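Scarecrow-like protein 3 (Arabidopsis thaliana, PDB 6KPB) probably acts as a GRAS-family transcription factor in plant development, binding zinc finger proteins of the IDD family such as JACKDAW. Local coordinates at residues Y55-L60 with D91-I96; A98-A103 with N403-E408. All coordinates share one frame; numbering follows the deposited sequence.

Interaction 1 (Y55-L60 with D91-I96); sequences YLIHLL and DTMQRI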
ATOM      1  N   TYR A  55      25.642   1.381 -18.258  1.00124.83           N
ATOM      2  CA  TYR A  55      25.052   0.075 -18.529  1.00119.04           C
ATOM      3  C   TYR A  55      23.565   0.059 -18.204  1.00128.66           C
ATOM      4  O   TYR A  55      22.787  -0.625 -18.880  1.00131.63           O
ATOM      5  CB  TYR A  55      25.791  -1.002 -17.735  1.00113.54           C
ATOM      6  CG  TYR A  55      25.419  -2.420 -18.103  1.00113.93           C
ATOM      7  CD1 TYR A  55      25.275  -2.799 -19.432  1.00117.56           C
ATOM      8  CD2 TYR A  55      25.209  -3.380 -17.122  1.00107.39           C
ATOM      9  CE1 TYR A  55      24.936  -4.097 -19.773  1.00113.26           C
ATOM     10  CE2 TYR A  55      24.871  -4.679 -17.452  1.00103.54           C
ATOM     11  CZ  TYR A  55      24.734  -5.031 -18.778  1.00109.32           C
ATOM     12  OH  TYR A  55      24.395  -6.324 -19.107  1.00110.18           O
ATOM     13  N   LEU A  56      23.150   0.813 -17.182  1.00128.35           N
ATOM     14  CA  LEU A  56      21.730   0.916 -16.862  1.00118.91           C
ATOM     15  C   LEU A  56      20.951   1.557 -18.003  1.00116.25           C
ATOM     16  O   LEU A  56      19.819   1.155 -18.294  1.00121.43           O
ATOM     17  CB  LEU A  56      21.540   1.712 -15.570  1.00108.85           C
ATOM     18  CG  LEU A  56      21.849   0.991 -14.258  1.00100.87           C
ATOM     19  CD1 LEU A  56      21.950   1.978 -13.103  1.00 95.81           C
ATOM     20  CD2 LEU A  56      20.788  -0.056 -13.977  1.00 94.31           C
ATOM     21  N   ILE A  57      21.542   2.561 -18.657  1.00113.04           N
ATOM     22  CA  ILE A  57      20.876   3.222 -19.777  1.00112.77           C
ATOM     23  C   ILE A  57      20.675   2.242 -20.924  1.00114.32           C
ATOM     24  O   ILE A  57      19.579   2.130 -21.487  1.00115.42           O
ATOM     25  CB  ILE A  57      21.682   4.452 -20.234  1.00111.70           C
ATOM     26  CG1 ILE A  57      22.165   5.257 -19.029  1.00111.46           C
ATOM     27  CG2 ILE A  57      20.847   5.322 -21.161  1.00102.86           C
ATOM     28  CD1 ILE A  57      22.986   6.463 -19.407  1.00115.72           C
ATOM     29  N   HIS A  58      21.740   1.524 -21.290  1.00113.40           N
ATOM     30  CA  HIS A  58      21.645   0.517 -22.342  1.00119.00           C
ATOM     31  C   HIS A  58      20.552  -0.502 -22.034  1.00112.92           C
ATOM     32  O   HIS A  58      19.747  -0.841 -22.908  1.00106.68           O
ATOM     33  CB  HIS A  58      22.999  -0.169 -22.524  1.00125.00           C
ATOM     34  CG  HIS A  58      23.023  -1.187 -23.622  1.00129.70           C
ATOM     35  ND1 HIS A  58      22.934  -0.848 -24.956  1.00131.98           N
ATOM     36  CD2 HIS A  58      23.130  -2.536 -23.584  1.00130.08           C
ATOM     37  CE1 HIS A  58      22.982  -1.945 -25.691  1.00134.98           C
ATOM     38  NE2 HIS A  58      23.100  -2.983 -24.883  1.00132.51           N
ATOM     39  N   LEU A  59      20.496  -0.989 -20.791  1.00111.60           N
ATOM     40  CA  LEU A  59      19.448  -1.934 -20.411  1.00111.93           C
ATOM     41  C   LEU A  59      18.060  -1.344 -20.627  1.00109.76           C
ATOM     42  O   LEU A  59      17.155  -2.029 -21.115  1.00104.32           O
ATOM     43  CB  LEU A  59      19.626  -2.356 -18.952  1.00115.61           C
ATOM     44  CG  LEU A  59      20.410  -3.625 -18.613  1.00120.97           C
ATOM     45  CD1 LEU A  59      21.245  -3.425 -17.364  1.00117.66           C
ATOM     46  CD2 LEU A  59      19.461  -4.802 -18.433  1.00125.03           C
ATOM     47  N   LEU A  60      17.874  -0.068 -20.274  1.00102.74           N
ATOM     48  CA  LEU A  60      16.558   0.547 -20.415  1.00 90.25           C
ATOM     49  C   LEU A  60      16.129   0.594 -21.875  1.00 97.65           C
ATOM     50  O   LEU A  60      15.012   0.190 -22.219  1.00 93.21           O
ATOM     51  CB  LEU A  60      16.563   1.950 -19.806  1.00 89.63           C
ATOM     52  CG  LEU A  60      16.665   2.020 -18.281  1.00 93.63           C
ATOM     53  CD1 LEU A  60      16.803   3.457 -17.799  1.00 88.08           C
ATOM     54  CD2 LEU A  60      15.462   1.349 -17.631  1.00 93.49           C
ATOM     55  N   ASP A  91      22.715   5.833  -6.311  1.00 99.88           N
ATOM     56  CA  ASP A  91      23.017   7.138  -6.879  1.00101.23           C
ATOM     57  C   ASP A  91      21.894   7.542  -7.833  1.00 98.80           C
ATOM     58  O   ASP A  91      20.875   6.859  -7.957  1.00101.94           O
ATOM     59  CB  ASP A  91      24.390   7.119  -7.552  1.00108.51           C
ATOM     60  CG  ASP A  91      24.379   6.418  -8.898  1.00109.73           C
ATOM     61  OD1 ASP A  91      24.075   7.082  -9.910  1.00112.10           O
ATOM     62  OD2 ASP A  91      24.677   5.207  -8.948  1.00105.96           O
ATOM     63  N   THR A  92      22.078   8.671  -8.522  1.00 96.57           N
ATOM     64  CA  THR A  92      21.016   9.219  -9.362  1.00 86.97           C
ATOM     65  C   THR A  92      20.581   8.225 -10.432  1.00 93.05           C
ATOM     66  O   THR A  92      19.382   8.009 -10.646  1.00 91.56           O
ATOM     67  CB  THR A  92      21.482  10.525 -10.005  1.00 90.32           C
ATOM     68  OG1 THR A  92      21.993  11.396  -8.992  1.00104.10           O
ATOM     69  CG2 THR A  92      20.330  11.217 -10.728  1.00 74.08           C
ATOM     70  N   MET A  93      21.545   7.606 -11.119  1.00100.01           N
ATOM     71  CA  MET A  93      21.201   6.684 -12.195  1.00 92.37           C
ATOM     72  C   MET A  93      20.549   5.414 -11.663  1.00 93.03           C
ATOM     73  O   MET A  93      19.670   4.850 -12.322  1.00103.13           O
ATOM     74  CB  MET A  93      22.442   6.342 -13.016  1.00100.69           C
ATOM     75  CG  MET A  93      22.111   5.913 -14.429  1.00115.20           C
ATOM     76  SD  MET A  93      21.212   7.209 -15.302  1.00122.23           S
ATOM     77  CE  MET A  93      20.105   6.238 -16.320  1.00124.18           C
ATOM     78  N   GLN A  94      20.958   4.953 -10.478  1.00 83.90           N
ATOM     79  CA  GLN A  94      20.309   3.792  -9.881  1.00 88.99           C
ATOM     80  C   GLN A  94      18.858   4.095  -9.536  1.00 90.56           C
ATOM     81  O   GLN A  94      17.977   3.247  -9.718  1.00 93.98           O
ATOM     82  CB  GLN A  94      21.066   3.342  -8.633  1.00 91.41           C
ATOM     83  CG  GLN A  94      22.512   2.971  -8.885  1.00 85.36           C
ATOM     84  CD  GLN A  94      23.184   2.379  -7.662  1.00 97.89           C
ATOM     85  OE1 GLN A  94      23.843   3.084  -6.898  1.00106.49           O
ATOM     86  NE2 GLN A  94      23.027   1.074  -7.476  1.00105.17           N
ATOM     87  N   ARG A  95      18.593   5.299  -9.027  1.00 89.15           N
ATOM     88  CA  ARG A  95      17.225   5.675  -8.692  1.00 84.33           C
ATOM     89  C   ARG A  95      16.390   5.863  -9.954  1.00 86.40           C
ATOM     90  O   ARG A  95      15.259   5.371 -10.038  1.00 92.10           O
ATOM     91  CB  ARG A  95      17.233   6.940  -7.833  1.00 86.18           C
ATOM     92  CG  ARG A  95      17.998   6.773  -6.519  1.00 93.38           C
ATOM     93  CD  ARG A  95      18.451   8.110  -5.947  1.00 89.26           C
ATOM     94  NE  ARG A  95      17.614   8.565  -4.840  1.00 96.21           N
ATOM     95  CZ  ARG A  95      17.886   8.343  -3.558  1.00 86.06           C
ATOM     96  NH1 ARG A  95      18.973   7.667  -3.218  1.00 82.39           N
ATOM     97  NH2 ARG A  95      17.069   8.796  -2.615  1.00 88.35           N
ATOM     98  N   ILE A  96      16.942   6.557 -10.953  1.00 84.07           N
ATOM     99  CA  ILE A  96      16.248   6.721 -12.231  1.00 88.08           C
ATOM    100  C   ILE A  96      15.906   5.363 -12.828  1.00 92.37           C
ATOM    101  O   ILE A  96      14.764   5.109 -13.230  1.00 87.27           O
ATOM    102  CB  ILE A  96      17.103   7.558 -13.201  1.00 91.84           C
ATOM    103  CG1 ILE A  96      17.064   9.039 -12.821  1.00 93.71           C
ATOM    104  CG2 ILE A  96      16.628   7.361 -14.636  1.00 94.32           C
ATOM    105  CD1 ILE A  96      15.806   9.747 -13.265  1.00 99.86           C
TER
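The binding site for the JACKDAW peptide is lined in part by Ile57 and Met93, both of which also pack on apolar side chains of that peptide. Their mutual contact is close: Ile57 CG1 lies 3.5 Å from Met93 CE, and the two side chains cross at about a right angle. Met93 gets there with CG anti to its backbone N, and bends at chi2 (59°) and chi3 bring the methyl end to Ile57. One residue earlier, Leu56 lays CD1 against the backbone of the partner helix, 3.7 Å from Met93 O and 4.0 Å from Gln94 CA. Leu56 CD1 is also 4.2 Å from Met93 CG.

Both segments lie in the predicted first leucine repeat, and the axes of the helical segments 55-60 and 92-96 run almost parallel, 19° apart and 10.3 Å at closest approach. A capping box starts the second helix. Asp91 OD1 accepts from Met93 N at 2.9 Å, met from above the carboxylate plane, while Gln94 OE1 accepts from Asp91 N at 3.0 Å, with the donor 35° out of the carbonyl plane. Arg52 forms a salt bridge with Asp91 OD2, and Gln94 NE2 donates to Leu85 O.

Interaction 2 (A98-A103 with N403-E408); sequences AYFTEA and NIISCE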
ATOM      1  N   ALA A  98      15.485   2.581 -11.385  1.00 85.02           N
ATOM      2  CA  ALA A  98      14.507   1.835 -10.597  1.00 83.85           C
ATOM      3  C   ALA A  98      13.080   2.170 -11.015  1.00 88.18           C
ATOM      4  O   ALA A  98      12.238   1.274 -11.144  1.00 94.10           O
ATOM      5  CB  ALA A  98      14.708   2.113  -9.109  1.00 83.71           C
ATOM      6  N   TYR A  99      12.790   3.453 -11.234  1.00 82.27           N
ATOM      7  CA  TYR A  99      11.425   3.847 -11.566  1.00 77.30           C
ATOM      8  C   TYR A  99      11.088   3.581 -13.028  1.00 81.73           C
ATOM      9  O   TYR A  99       9.939   3.253 -13.343  1.00 85.57           O
ATOM     10  CB  TYR A  99      11.209   5.319 -11.214  1.00 70.22           C
ATOM     11  CG  TYR A  99      11.365   5.576  -9.736  1.00 73.83           C
ATOM     12  CD1 TYR A  99      10.364   5.222  -8.844  1.00 71.71           C
ATOM     13  CD2 TYR A  99      12.520   6.151  -9.229  1.00 78.18           C
ATOM     14  CE1 TYR A  99      10.507   5.437  -7.487  1.00 75.02           C
ATOM     15  CE2 TYR A  99      12.674   6.371  -7.876  1.00 78.91           C
ATOM     16  CZ  TYR A  99      11.664   6.013  -7.009  1.00 80.20           C
ATOM     17  OH  TYR A  99      11.811   6.234  -5.659  1.00 84.97           O
ATOM     18  N   PHE A 100      12.066   3.698 -13.929  1.00 81.44           N
ATOM     19  CA  PHE A 100      11.821   3.308 -15.314  1.00 79.00           C
ATOM     20  C   PHE A 100      11.742   1.795 -15.464  1.00 80.78           C
ATOM     21  O   PHE A 100      11.000   1.298 -16.317  1.00 85.06           O
ATOM     22  CB  PHE A 100      12.905   3.879 -16.228  1.00 80.16           C
ATOM     23  CG  PHE A 100      12.740   5.345 -16.519  1.00 78.49           C
ATOM     24  CD1 PHE A 100      13.297   6.296 -15.683  1.00 81.01           C
ATOM     25  CD2 PHE A 100      12.030   5.769 -17.629  1.00 85.31           C
ATOM     26  CE1 PHE A 100      13.147   7.644 -15.946  1.00 93.78           C
ATOM     27  CE2 PHE A 100      11.875   7.116 -17.899  1.00 86.97           C
ATOM     28  CZ  PHE A 100      12.434   8.055 -17.055  1.00 85.63           C
ATOM     29  N   THR A 101      12.496   1.048 -14.654  1.00 81.73           N
ATOM     30  CA  THR A 101      12.403  -0.409 -14.698  1.00 86.63           C
ATOM     31  C   THR A 101      11.027  -0.878 -14.248  1.00 91.05           C
ATOM     32  O   THR A 101      10.388  -1.699 -14.916  1.00 95.66           O
ATOM     33  CB  THR A 101      13.495  -1.043 -13.832  1.00 81.88           C
ATOM     34  OG1 THR A 101      14.784  -0.710 -14.364  1.00 82.52           O
ATOM     35  CG2 THR A 101      13.345  -2.552 -13.797  1.00 78.90           C
ATOM     36  N   GLU A 102      10.554  -0.366 -13.107  1.00 84.27           N
ATOM     37  CA  GLU A 102       9.215  -0.716 -12.641  1.00 80.79           C
ATOM     38  C   GLU A 102       8.158  -0.316 -13.661  1.00 83.49           C
ATOM     39  O   GLU A 102       7.191  -1.053 -13.889  1.00 82.84           O
ATOM     40  CB  GLU A 102       8.937  -0.054 -11.289  1.00 85.81           C
ATOM     41  CG  GLU A 102       7.475  -0.110 -10.867  1.00 94.00           C
ATOM     42  CD  GLU A 102       7.289  -0.112  -9.362  1.00113.82           C
ATOM     43  OE1 GLU A 102       8.303  -0.168  -8.636  1.00120.09           O
ATOM     44  OE2 GLU A 102       6.128  -0.065  -8.903  1.00120.96           O
ATOM     45  N   ALA A 103       8.336   0.844 -14.295  1.00 78.14           N
ATOM     46  CA  ALA A 103       7.400   1.288 -15.323  1.00 76.71           C
ATOM     47  C   ALA A 103       7.374   0.317 -16.498  1.00 85.51           C
ATOM     48  O   ALA A 103       6.302  -0.110 -16.943  1.00 82.29           O
ATOM     49  CB  ALA A 103       7.771   2.694 -15.790  1.00 71.72           C
ATOM     50  N   ASN A 403       3.279   6.483 -15.441  1.00 86.57           N
ATOM     51  CA  ASN A 403       2.135   6.787 -16.292  1.00 79.89           C
ATOM     52  C   ASN A 403       2.562   7.093 -17.722  1.00 85.81           C
ATOM     53  O   ASN A 403       1.845   6.751 -18.668  1.00 88.43           O
ATOM     54  CB  ASN A 403       1.344   7.958 -15.709  1.00 77.61           C
ATOM     55  CG  ASN A 403       0.041   8.204 -16.444  1.00 92.18           C
ATOM     56  OD1 ASN A 403      -0.087   9.164 -17.203  1.00 96.45           O
ATOM     57  ND2 ASN A 403      -0.933   7.328 -16.227  1.00 90.79           N
ATOM     58  N   ILE A 404       3.724   7.727 -17.898  1.00 84.16           N
ATOM     59  CA  ILE A 404       4.205   8.039 -19.240  1.00 79.76           C
ATOM     60  C   ILE A 404       4.607   6.773 -19.989  1.00 81.63           C
ATOM     61  O   ILE A 404       4.413   6.675 -21.206  1.00 89.22           O
ATOM     62  CB  ILE A 404       5.374   9.041 -19.158  1.00 80.60           C
ATOM     63  CG1 ILE A 404       4.885  10.401 -18.654  1.00 82.37           C
ATOM     64  CG2 ILE A 404       6.060   9.193 -20.506  1.00 79.25           C
ATOM     65  CD1 ILE A 404       6.005  11.346 -18.277  1.00 85.69           C
ATOM     66  N   ILE A 405       5.146   5.781 -19.286  1.00 88.48           N
ATOM     67  CA  ILE A 405       5.790   4.641 -19.926  1.00 86.75           C
ATOM     68  C   ILE A 405       4.854   3.443 -20.038  1.00 91.85           C
ATOM     69  O   ILE A 405       4.878   2.729 -21.041  1.00 96.45           O
ATOM     70  CB  ILE A 405       7.082   4.273 -19.165  1.00 93.56           C
ATOM     71  CG1 ILE A 405       8.082   5.430 -19.224  1.00 81.95           C
ATOM     72  CG2 ILE A 405       7.706   3.008 -19.734  1.00 97.41           C
ATOM     73  CD1 ILE A 405       8.547   5.764 -20.625  1.00 77.61           C
ATOM     74  N   SER A 406       4.014   3.210 -19.032  1.00 87.46           N
ATOM     75  CA  SER A 406       3.234   1.981 -18.960  1.00 86.07           C
ATOM     76  C   SER A 406       1.763   2.153 -19.322  1.00 93.93           C
ATOM     77  O   SER A 406       1.045   1.152 -19.395  1.00 94.40           O
ATOM     78  CB  SER A 406       3.342   1.371 -17.560  1.00 77.19           C
ATOM     79  OG  SER A 406       2.610   2.130 -16.614  1.00 92.46           O
ATOM     80  N   CYS A 407       1.291   3.375 -19.550  1.00 93.11           N
ATOM     81  CA  CYS A 407      -0.119   3.612 -19.826  1.00 91.46           C
ATOM     82  C   CYS A 407      -0.327   4.076 -21.263  1.00 97.86           C
ATOM     83  O   CYS A 407       0.590   4.574 -21.923  1.00102.33           O
ATOM     84  CB  CYS A 407      -0.705   4.643 -18.856  1.00 86.88           C
ATOM     85  SG  CYS A 407      -0.866   4.050 -17.156  1.00 98.20           S
ATOM     86  N   GLU A 408      -1.560   3.904 -21.740  1.00104.00           N
ATOM     87  CA  GLU A 408      -1.948   4.300 -23.086  1.00 92.87           C
ATOM     88  C   GLU A 408      -3.389   4.791 -23.078  1.00 93.39           C
ATOM     89  O   GLU A 408      -4.127   4.617 -22.104  1.00 94.69           O
ATOM     90  CB  GLU A 408      -1.789   3.146 -24.087  1.00 86.87           C
ATOM     91  CG  GLU A 408      -0.361   2.910 -24.554  1.00 98.70           C
ATOM     92  CD  GLU A 408       0.196   4.077 -25.350  1.00105.63           C
ATOM     93  OE1 GLU A 408      -0.601   4.895 -25.860  1.00107.69           O
ATOM     94  OE2 GLU A 408       1.435   4.180 -25.465  1.00105.17           O
TER
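Ala103 N donates to Tyr99 O at 3.0 Å, a regular helical bond in the turn of helix 92-109 that presents Ala103 to Ile405 and Ser406. The contact lies in the helical cap of the GRAS domain, where helix 92-109 meets the last turns of helix 387-406, some 300 residues later in the chain. The backbones come close at this point, with Ala103 CA and Ser406 CA 5.6 Å apart, a spacing that the small side chains of both residues permit.

Ile405 takes part in both apolar side-chain pairs, with its branches serving different neighbours. With chi1 at -63°, CG2 stands anti to the backbone N and CG1 beside it. Ala103 CB meets the branch point, 3.8 Å from Ile405 CB, and also touches Ile405 CG2 at 4.0 Å. The other branch reaches the aromatic ring: Ile405 CG1 approaches Phe100 CD2 obliquely at 4.3 Å. Phe100 also packs on Leu364, Ser367 and Leu368 of helix 360-381 and on Ile401 of helix 387-406, so that its side chain touches two other helices of the cap.

Away from Ile405, Glu102 OE1 is hydrogen-bonded to Thr122 OG1 of the second subunit, so helix 92-109 serves both the cap interior and the homodimer.

Ser406 uses its two ends differently. Its hydroxyl, placed between the backbone N and the carbonyl carbon (chi1 72°), bonds back to Lys402 O, while Arg107 NH1 donates to the preceding carbonyl, Ile405 O. The serine carbon instead faces the partner helix, with Ser406 CB 3.4 Å from Ala103 O.

Overall arrangement
Helix 92-109 is common to both contacts: its first turns (92-96) pack on helix 49-69 in interaction 1, and residues 98-103 pack on helix 387-406 in interaction 2. The centres are 14 Å apart, yet the contacts touch, as Leu60 CD2 lies 3.9 Å from Phe100 CB. Along the chain they come in series, the first closing locally and the second bridging about 300 residues. Both sit on the same side of the chain's centre, at 24 and 17 Å from it. The shared helix thus connects the neighbourhood of the bound peptide with the interior of the cap and, through Glu102, with the second subunit.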